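Local atomic coordinates of transcriptional regulator (Streptococcus dysgalactiae, PDB entry 4YV9), a protein that probably controls transcription in quorum sensing, binding DNA through a helix-turn-helix domain and a peptide pheromone (SHP) through its helical-repeat C-terminal domain. Residues E26-K30 / S31-R35; S41-C45 / S46-N50; I57-D60 / E61-T65. All coordinates share one frame; numbering follows the deposited sequence.

Interaction 1 of 3, residues E26-K30 / S31-R35; sequences EHLSK and SQISR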
loop_
_atom_site.group_PDB
_atom_site.type_symbol
_atom_site.label_atom_id
_atom_site.label_comp_id
_atom_site.label_asym_id
_atom_site.label_seq_id
_atom_site.Cartn_x
_atom_site.Cartn_y
_atom_site.Cartn_z
ATOM N N GLU B 26 -17.980 24.199 17.102
ATOM C CA GLU B 26 -17.302 25.214 17.899
ATOM C C GLU B 26 -15.942 25.639 17.339
ATOM O O GLU B 26 -15.405 26.668 17.736
ATOM C CB GLU B 26 -17.118 24.716 19.336
ATOM C CG GLU B 26 -16.377 23.390 19.431
ATOM C CD GLU B 26 -16.150 22.938 20.866
ATOM O OE1 GLU B 26 -16.142 23.800 21.779
ATOM O OE2 GLU B 26 -15.983 21.717 21.079
ATOM N N HIS B 27 -15.376 24.845 16.438
ATOM C CA HIS B 27 -14.041 25.131 15.913
ATOM C C HIS B 27 -14.092 25.968 14.630
ATOM O O HIS B 27 -13.233 26.812 14.404
ATOM C CB HIS B 27 -13.275 23.822 15.656
ATOM C CG HIS B 27 -13.302 22.871 16.814
ATOM N ND1 HIS B 27 -12.584 23.085 17.971
ATOM C CD2 HIS B 27 -13.976 21.708 16.999
ATOM C CE1 HIS B 27 -12.812 22.097 18.818
ATOM N NE2 HIS B 27 -13.651 21.247 18.252
ATOM N N LEU B 28 -15.095 25.724 13.796
ATOM C CA LEU B 28 -15.251 26.462 12.546
ATOM C C LEU B 28 -16.716 26.741 12.265
ATOM O O LEU B 28 -17.522 25.829 12.282
ATOM C CB LEU B 28 -14.654 25.688 11.362
ATOM C CG LEU B 28 -13.172 25.824 11.026
ATOM C CD1 LEU B 28 -12.844 25.035 9.742
ATOM C CD2 LEU B 28 -12.744 27.277 10.887
ATOM N N SER B 29 -17.046 28.000 11.981
ATOM C CA SER B 29 -18.415 28.371 11.643
ATOM C C SER B 29 -18.744 28.017 10.195
ATOM O O SER B 29 -17.847 27.701 9.414
ATOM C CB SER B 29 -18.618 29.867 11.871
ATOM O OG SER B 29 -17.745 30.597 11.017
ATOM N N LYS B 30 -20.024 28.072 9.837
ATOM C CA LYS B 30 -20.448 27.895 8.440
ATOM C C LYS B 30 -19.717 28.899 7.544
ATOM O O LYS B 30 -19.200 28.553 6.478
ATOM C CB LYS B 30 -21.963 28.092 8.303
ATOM C CG LYS B 30 -22.803 27.056 9.059
ATOM C CD LYS B 30 -24.209 26.955 8.484
ATOM C CE LYS B 30 -24.983 28.238 8.669
ATOM N NZ LYS B 30 -26.376 28.094 8.171
ATOM N N SER B 31 -19.684 30.134 8.023
ATOM C CA SER B 31 -19.059 31.268 7.345
ATOM C C SER B 31 -17.569 31.014 7.108
ATOM O O SER B 31 -17.042 31.285 6.028
ATOM C CB SER B 31 -19.273 32.542 8.168
ATOM O OG SER B 31 -18.663 33.660 7.565
ATOM N N GLN B 32 -16.893 30.472 8.110
ATOM C CA GLN B 32 -15.462 30.237 7.995
ATOM C C GLN B 32 -15.165 29.128 7.008
ATOM O O GLN B 32 -14.163 29.175 6.281
ATOM C CB GLN B 32 -14.866 29.920 9.363
ATOM C CG GLN B 32 -14.727 31.183 10.230
ATOM C CD GLN B 32 -14.280 30.872 11.631
ATOM O OE1 GLN B 32 -14.702 29.883 12.221
ATOM N NE2 GLN B 32 -13.410 31.715 12.177
ATOM N N ILE B 33 -16.051 28.142 6.972
ATOM C CA ILE B 33 -15.945 27.058 6.020
ATOM C C ILE B 33 -16.189 27.546 4.589
ATOM O O ILE B 33 -15.404 27.225 3.679
ATOM C CB ILE B 33 -16.918 25.918 6.383
ATOM C CG1 ILE B 33 -16.499 25.314 7.731
ATOM C CG2 ILE B 33 -16.917 24.837 5.305
ATOM C CD1 ILE B 33 -17.435 24.241 8.270
ATOM N N SER B 34 -17.261 28.306 4.384
ATOM C CA SER B 34 -17.540 28.893 3.073
ATOM C C SER B 34 -16.407 29.783 2.595
ATOM O O SER B 34 -16.007 29.715 1.424
ATOM C CB SER B 34 -18.834 29.715 3.088
ATOM O OG SER B 34 -19.975 28.874 3.065
ATOM N N ARG B 35 -15.904 30.639 3.481
ATOM C CA ARG B 35 -14.850 31.561 3.079
ATOM C C ARG B 35 -13.600 30.759 2.702
ATOM O O ARG B 35 -12.903 31.111 1.757
ATOM C CB ARG B 35 -14.559 32.593 4.170
ATOM C CG ARG B 35 -15.630 33.696 4.215
ATOM C CD ARG B 35 -15.293 34.873 5.134
ATOM N NE ARG B 35 -14.047 35.552 4.773
ATOM C CZ ARG B 35 -13.959 36.697 4.090
ATOM N NH1 ARG B 35 -15.046 37.334 3.665
ATOM N NH2 ARG B 35 -12.766 37.213 3.834
#
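Ser-29 and Gln-32 grip each other twice over, each side chain bonding to the other residue's backbone N-H, in a complete capping box at the start of helix 30-37. Gln-32 N donates to Ser-29 OG at 3.0 Å. In return Ser-29 N gives its hydrogen to Gln-32 OE1, also at 3.0 Å, in the amide plane, on a lone pair and almost straight (N-H...O 169°). Ser-29 OG sits between its own backbone N and carbonyl carbon (chi1 62°), which turns it to the helix end, and it adds a weak bond to the same OE1. With OE1 engaged in this way, the Gln-32 amide is held against the N-cap although its chain is solvent-exposed. Beside the polar box, Leu-28 CD2 rests 3.5 Å from Gln-32 OE1, and Leu-28 CB lies 4.1 Å from Ile-33 CG1, a hydrophobic staple spanning the N-cap. The helix proper starts with Ile-33 N bonded to Ser-29 O and Ser-34 N to Lys-30 O. Leu-28 and Ile-33 both pack on Leu-51 of helix 45-54, while Ile-33 and Ser-34 also touch Ile-20 of helix 20-23, the preceding helix of the helix-turn-helix unit.

Interaction 2 of 3, residues S41-C45 / S46-N50; sequences SEISC and SRLLN
Ile-43 and Ser-44 lead into helix 45-54, whose first residue is Cys-45, and the three meet its first turn with quite different side chains. Ser-44 is the N-cap. With chi1 at 73°, its OG comes round to the first turn and accepts the N-H of Arg-47 at 3.1 Å. The first methylenes of Arg-47 fold over the same hydroxyl, with Arg-47 CG 3.3 Å from Ser-44 OG. The Arg-47 chain then leads its guanidinium away from this contact, to a salt bridge with Glu-42 of the second subunit, a carboxylate that also makes a weak hydrogen bond with Ser-44 OG; the cap is thus shared with the dimer interface. Cys-45 has its sulfur anti to the backbone N (chi1 -166°), on the side where Leu-49 lies one turn on. There Leu-49 CD1 packs 3.7 Å from Cys-45 SG, and Leu-49 N bonds to Cys-45 O at a short 2.7 Å. That sulfur forms a disulfide with Cys-45 of the second subunit, so a covalent link is set into the very first turn of the helix. Ile-43 supplies the apolar side: its CD1 methyl lies 3.9 Å from Leu-48 CB, and both residues also lean on Phe-36 of helix 30-37. Leu-48 N closes the turn with a bond to Ser-44 O at 2.9 Å. A serine N-cap with a hydrophobic staple from Ile-43 to Leu-48 is a classical helix start; here, inside the helix-turn-helix domain, it coincides with a disulfide-linked dimer interface.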
loop_
_atom_site.group_PDB
_atom_site.type_symbol
_atom_site.label_atom_id
_atom_site.label_comp_id
_atom_site.label_asym_id
_atom_site.label_seq_id
_atom_site.Cartn_x
_atom_site.Cartn_y
_atom_site.Cartn_z
ATOM N N SER B 41 -10.523 33.093 2.743
ATOM C CA SER B 41 -9.868 32.923 4.034
ATOM C C SER B 41 -9.066 31.636 4.059
ATOM O O SER B 41 -9.433 30.655 3.402
ATOM C CB SER B 41 -10.896 32.892 5.173
ATOM O OG SER B 41 -11.284 34.194 5.573
ATOM N N GLU B 42 -7.989 31.616 4.835
ATOM C CA GLU B 42 -7.327 30.345 5.114
ATOM C C GLU B 42 -7.717 29.819 6.491
ATOM O O GLU B 42 -8.060 30.586 7.393
ATOM C CB GLU B 42 -5.812 30.486 5.009
ATOM C CG GLU B 42 -5.345 30.938 3.639
ATOM C CD GLU B 42 -3.856 31.172 3.587
ATOM O OE1 GLU B 42 -3.293 31.596 4.621
ATOM O OE2 GLU B 42 -3.251 30.940 2.515
ATOM N N ILE B 43 -7.692 28.501 6.638
ATOM C CA ILE B 43 -7.937 27.863 7.928
ATOM C C ILE B 43 -6.729 27.030 8.328
ATOM O O ILE B 43 -5.879 26.700 7.487
ATOM C CB ILE B 43 -9.184 26.962 7.906
ATOM C CG1 ILE B 43 -9.030 25.867 6.839
ATOM C CG2 ILE B 43 -10.443 27.789 7.675
ATOM C CD1 ILE B 43 -10.111 24.791 6.923
ATOM N N SER B 44 -6.638 26.689 9.607
ATOM C CA SER B 44 -5.487 25.935 10.075
ATOM C C SER B 44 -5.575 24.504 9.577
ATOM O O SER B 44 -6.663 24.007 9.256
ATOM C CB SER B 44 -5.392 25.960 11.596
ATOM O OG SER B 44 -6.383 25.140 12.184
ATOM N N CYS B 45 -4.432 23.839 9.504
ATOM C CA CYS B 45 -4.418 22.453 9.064
ATOM C C CYS B 45 -5.268 21.617 10.014
ATOM O O CYS B 45 -6.063 20.780 9.583
ATOM C CB CYS B 45 -2.994 21.910 8.999
ATOM S SG CYS B 45 -2.899 20.345 8.082
ATOM N N SER B 46 -5.097 21.866 11.308
ATOM C CA SER B 46 -5.844 21.159 12.343
ATOM C C SER B 46 -7.351 21.281 12.123
ATOM O O SER B 46 -8.088 20.318 12.252
ATOM C CB SER B 46 -5.464 21.695 13.726
ATOM O OG SER B 46 -5.603 20.681 14.708
ATOM N N ARG B 47 -7.812 22.468 11.763
ATOM C CA ARG B 47 -9.239 22.649 11.547
ATOM C C ARG B 47 -9.676 21.975 10.246
ATOM O O ARG B 47 -10.785 21.431 10.163
ATOM C CB ARG B 47 -9.586 24.140 11.579
ATOM C CG ARG B 47 -9.581 24.655 13.008
ATOM C CD ARG B 47 -9.553 26.171 13.124
ATOM N NE ARG B 47 -10.384 26.615 14.241
ATOM C CZ ARG B 47 -9.938 26.870 15.466
ATOM N NH1 ARG B 47 -8.650 26.747 15.752
ATOM N NH2 ARG B 47 -10.784 27.261 16.407
ATOM N N LEU B 48 -8.795 21.971 9.246
ATOM C CA LEU B 48 -9.078 21.239 8.019
ATOM C C LEU B 48 -9.192 19.743 8.298
ATOM O O LEU B 48 -10.107 19.079 7.798
ATOM C CB LEU B 48 -7.995 21.485 6.964
ATOM C CG LEU B 48 -8.166 20.702 5.657
ATOM C CD1 LEU B 48 -9.541 20.928 5.046
ATOM C CD2 LEU B 48 -7.081 21.101 4.671
ATOM N N LEU B 49 -8.274 19.218 9.103
ATOM C CA LEU B 49 -8.308 17.789 9.452
ATOM C C LEU B 49 -9.598 17.379 10.140
ATOM O O LEU B 49 -10.090 16.275 9.919
ATOM C CB LEU B 49 -7.131 17.417 10.344
ATOM C CG LEU B 49 -5.950 16.754 9.628
ATOM C CD1 LEU B 49 -5.398 17.644 8.539
ATOM C CD2 LEU B 49 -4.864 16.411 10.615
ATOM N N ASN B 50 -10.118 18.263 10.988
ATOM C CA ASN B 50 -11.407 18.064 11.656
ATOM C C ASN B 50 -12.543 17.939 10.640
ATOM O O ASN B 50 -13.395 17.057 10.752
ATOM C CB ASN B 50 -11.671 19.234 12.623
ATOM C CG ASN B 50 -12.935 19.045 13.482
ATOM O OD1 ASN B 50 -13.216 17.959 13.975
ATOM N ND2 ASN B 50 -13.686 20.129 13.670
#

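Interaction 3 of 3, residues I57-D60 / E61-T65; sequences ITID and EFVST
The ring of Phe-62 is approached obliquely by Ile-59, whose CD1 methyl comes within 4.0 Å of Phe-62 CD1. With chi1 near 180° (178°), the ring points off the helix, among Leu-5, Thr-8, Leu-12 and Leu-52. The other flat groups are two carboxylates, each with its own setting. That of Asp-60 is turned back toward Thr-58, two residues earlier, where Thr-58 OG1 donates to Asp-60 OD1 in a short bond of 2.5 Å that meets the oxygen nearly along its C-O axis. The Thr-58 hydroxyl stands anti to its own backbone N (chi1 167°), pointed at this carboxylate, and although Thr-58 is the N-cap residue its side chain makes no capping bond. The carboxylate of Glu-61 extends beside Ile-57, with Glu-61 OE1 3.9 Å from Ile-57 CG2, and its OE2 is held by Tyr-142 N and Asn-180 ND2 of the second subunit. Nearer the backbone, Glu-61 CB touches two methyl groups, 3.8 Å from Ile-57 CG2 and 3.9 Å from Thr-58 CG2, and both side chains cross that of Glu-61 at about a right angle. Ile-57 CG2 also lies 4.2 Å from Phe-62 CB, a hydrophobic staple, here without a side-chain cap. Two regular backbone bonds carry the first turn, Phe-62 N to Thr-58 O and Val-63 N to Ile-59 O; the next, Ser-64 N to Asp-60 O, is weak. Thr-58 N is buried without a partner in the model. The buried Asp-60 carboxylate also faces Asp-60 of the second subunit, oxygen near oxygen. Such pairing of like charges would be expected to raise their affinity for a proton, whereas the hydrogen bond from Thr-58 would tend to stabilise the charged form.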
loop_
_atom_site.group_PDB
_atom_site.type_symbol
_atom_site.label_atom_id
_atom_site.label_comp_id
_atom_site.label_asym_id
_atom_site.label_seq_id
_atom_site.Cartn_x
_atom_site.Cartn_y
_atom_site.Cartn_z
ATOM N N ILE B 57 -12.460 11.298 5.318
ATOM C CA ILE B 57 -11.326 11.412 4.405
ATOM C C ILE B 57 -10.125 11.775 5.260
ATOM O O ILE B 57 -10.205 12.642 6.132
ATOM C CB ILE B 57 -11.540 12.502 3.328
ATOM C CG1 ILE B 57 -12.839 12.259 2.558
ATOM C CG2 ILE B 57 -10.341 12.565 2.368
ATOM C CD1 ILE B 57 -13.323 13.470 1.786
ATOM N N THR B 58 -9.025 11.082 5.067
ATOM C CA THR B 58 -7.828 11.438 5.791
ATOM C C THR B 58 -6.999 12.391 4.905
ATOM O O THR B 58 -7.132 12.377 3.675
ATOM C CB THR B 58 -7.058 10.186 6.180
ATOM O OG1 THR B 58 -5.749 10.544 6.628
ATOM C CG2 THR B 58 -6.975 9.243 4.991
ATOM N N ILE B 59 -6.173 13.229 5.528
ATOM C CA ILE B 59 -5.506 14.315 4.809
ATOM C C ILE B 59 -4.593 13.788 3.695
ATOM O O ILE B 59 -4.351 14.482 2.713
ATOM C CB ILE B 59 -4.702 15.233 5.782
ATOM C CG1 ILE B 59 -4.012 16.391 5.035
ATOM C CG2 ILE B 59 -3.683 14.445 6.571
ATOM C CD1 ILE B 59 -4.975 17.395 4.403
ATOM N N ASP B 60 -4.115 12.553 3.800
ATOM C CA ASP B 60 -3.268 12.028 2.714
ATOM C C ASP B 60 -4.099 11.702 1.471
ATOM O O ASP B 60 -3.658 11.899 0.336
ATOM C CB ASP B 60 -2.480 10.799 3.170
ATOM C CG ASP B 60 -3.344 9.760 3.862
ATOM O OD1 ASP B 60 -4.111 10.142 4.761
ATOM O OD2 ASP B 60 -3.236 8.558 3.523
ATOM N N GLU B 61 -5.313 11.222 1.698
ATOM C CA GLU B 61 -6.285 10.991 0.635
ATOM C C GLU B 61 -6.709 12.309 -0.041
ATOM O O GLU B 61 -6.840 12.383 -1.263
ATOM C CB GLU B 61 -7.511 10.259 1.219
ATOM C CG GLU B 61 -8.149 9.272 0.275
ATOM C CD GLU B 61 -9.244 8.433 0.910
ATOM O OE1 GLU B 61 -9.755 8.763 2.008
ATOM O OE2 GLU B 61 -9.602 7.432 0.294
ATOM N N PHE B 62 -6.923 13.346 0.772
ATOM C CA PHE B 62 -7.301 14.686 0.295
ATOM C C PHE B 62 -6.222 15.287 -0.603
ATOM O O PHE B 62 -6.502 15.830 -1.674
ATOM C CB PHE B 62 -7.592 15.610 1.511
ATOM C CG PHE B 62 -7.941 17.040 1.144
ATOM C CD1 PHE B 62 -6.951 18.000 0.993
ATOM C CD2 PHE B 62 -9.257 17.419 0.959
ATOM C CE1 PHE B 62 -7.275 19.322 0.654
ATOM C CE2 PHE B 62 -9.585 18.732 0.624
ATOM C CZ PHE B 62 -8.598 19.679 0.479
ATOM N N VAL B 63 -4.973 15.162 -0.178
ATOM C CA VAL B 63 -3.849 15.696 -0.936
ATOM C C VAL B 63 -3.716 15.084 -2.341
ATOM O O VAL B 63 -3.384 15.782 -3.307
ATOM C CB VAL B 63 -2.527 15.487 -0.167
ATOM C CG1 VAL B 63 -1.323 15.741 -1.070
ATOM C CG2 VAL B 63 -2.481 16.391 1.052
ATOM N N SER B 64 -3.983 13.788 -2.476
ATOM C CA SER B 64 -3.781 13.158 -3.782
ATOM C C SER B 64 -4.887 13.548 -4.762
ATOM O O SER B 64 -4.679 13.535 -5.962
ATOM C CB SER B 64 -3.694 11.634 -3.663
ATOM O OG SER B 64 -4.976 11.041 -3.790
ATOM N N THR B 65 -6.064 13.908 -4.267
ATOM C CA THR B 65 -7.118 14.319 -5.189
ATOM C C THR B 65 -7.017 15.820 -5.499
ATOM O O THR B 65 -7.524 16.287 -6.526
ATOM C CB THR B 65 -8.526 13.967 -4.651
ATOM O OG1 THR B 65 -9.488 14.085 -5.709
ATOM C CG2 THR B 65 -8.915 14.871 -3.511
#

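Followed from the N terminus, the three contacts come in series along the chain, and none nests within or crosses another. Interaction 1 ends the turn after helix 20-23 and starts helix 30-37; interaction 2 closes the next loop into helix 45-54; interaction 3 opens helix 59-66. The first two touch: His-27 O accepts from Arg-47 NE at 2.9 Å, and Arg-35 NE bonds to Ser-41 OG. Helix 45-54 then bridges onward, Leu-49 CD1 packing against Ile-59 CB. Interactions 1 and 3 do not meet, their centres lying about 20 Å apart. Interactions 2 and 3 both face the second subunit, so helices 45-54 and 59-66 both contribute to the dimer interface.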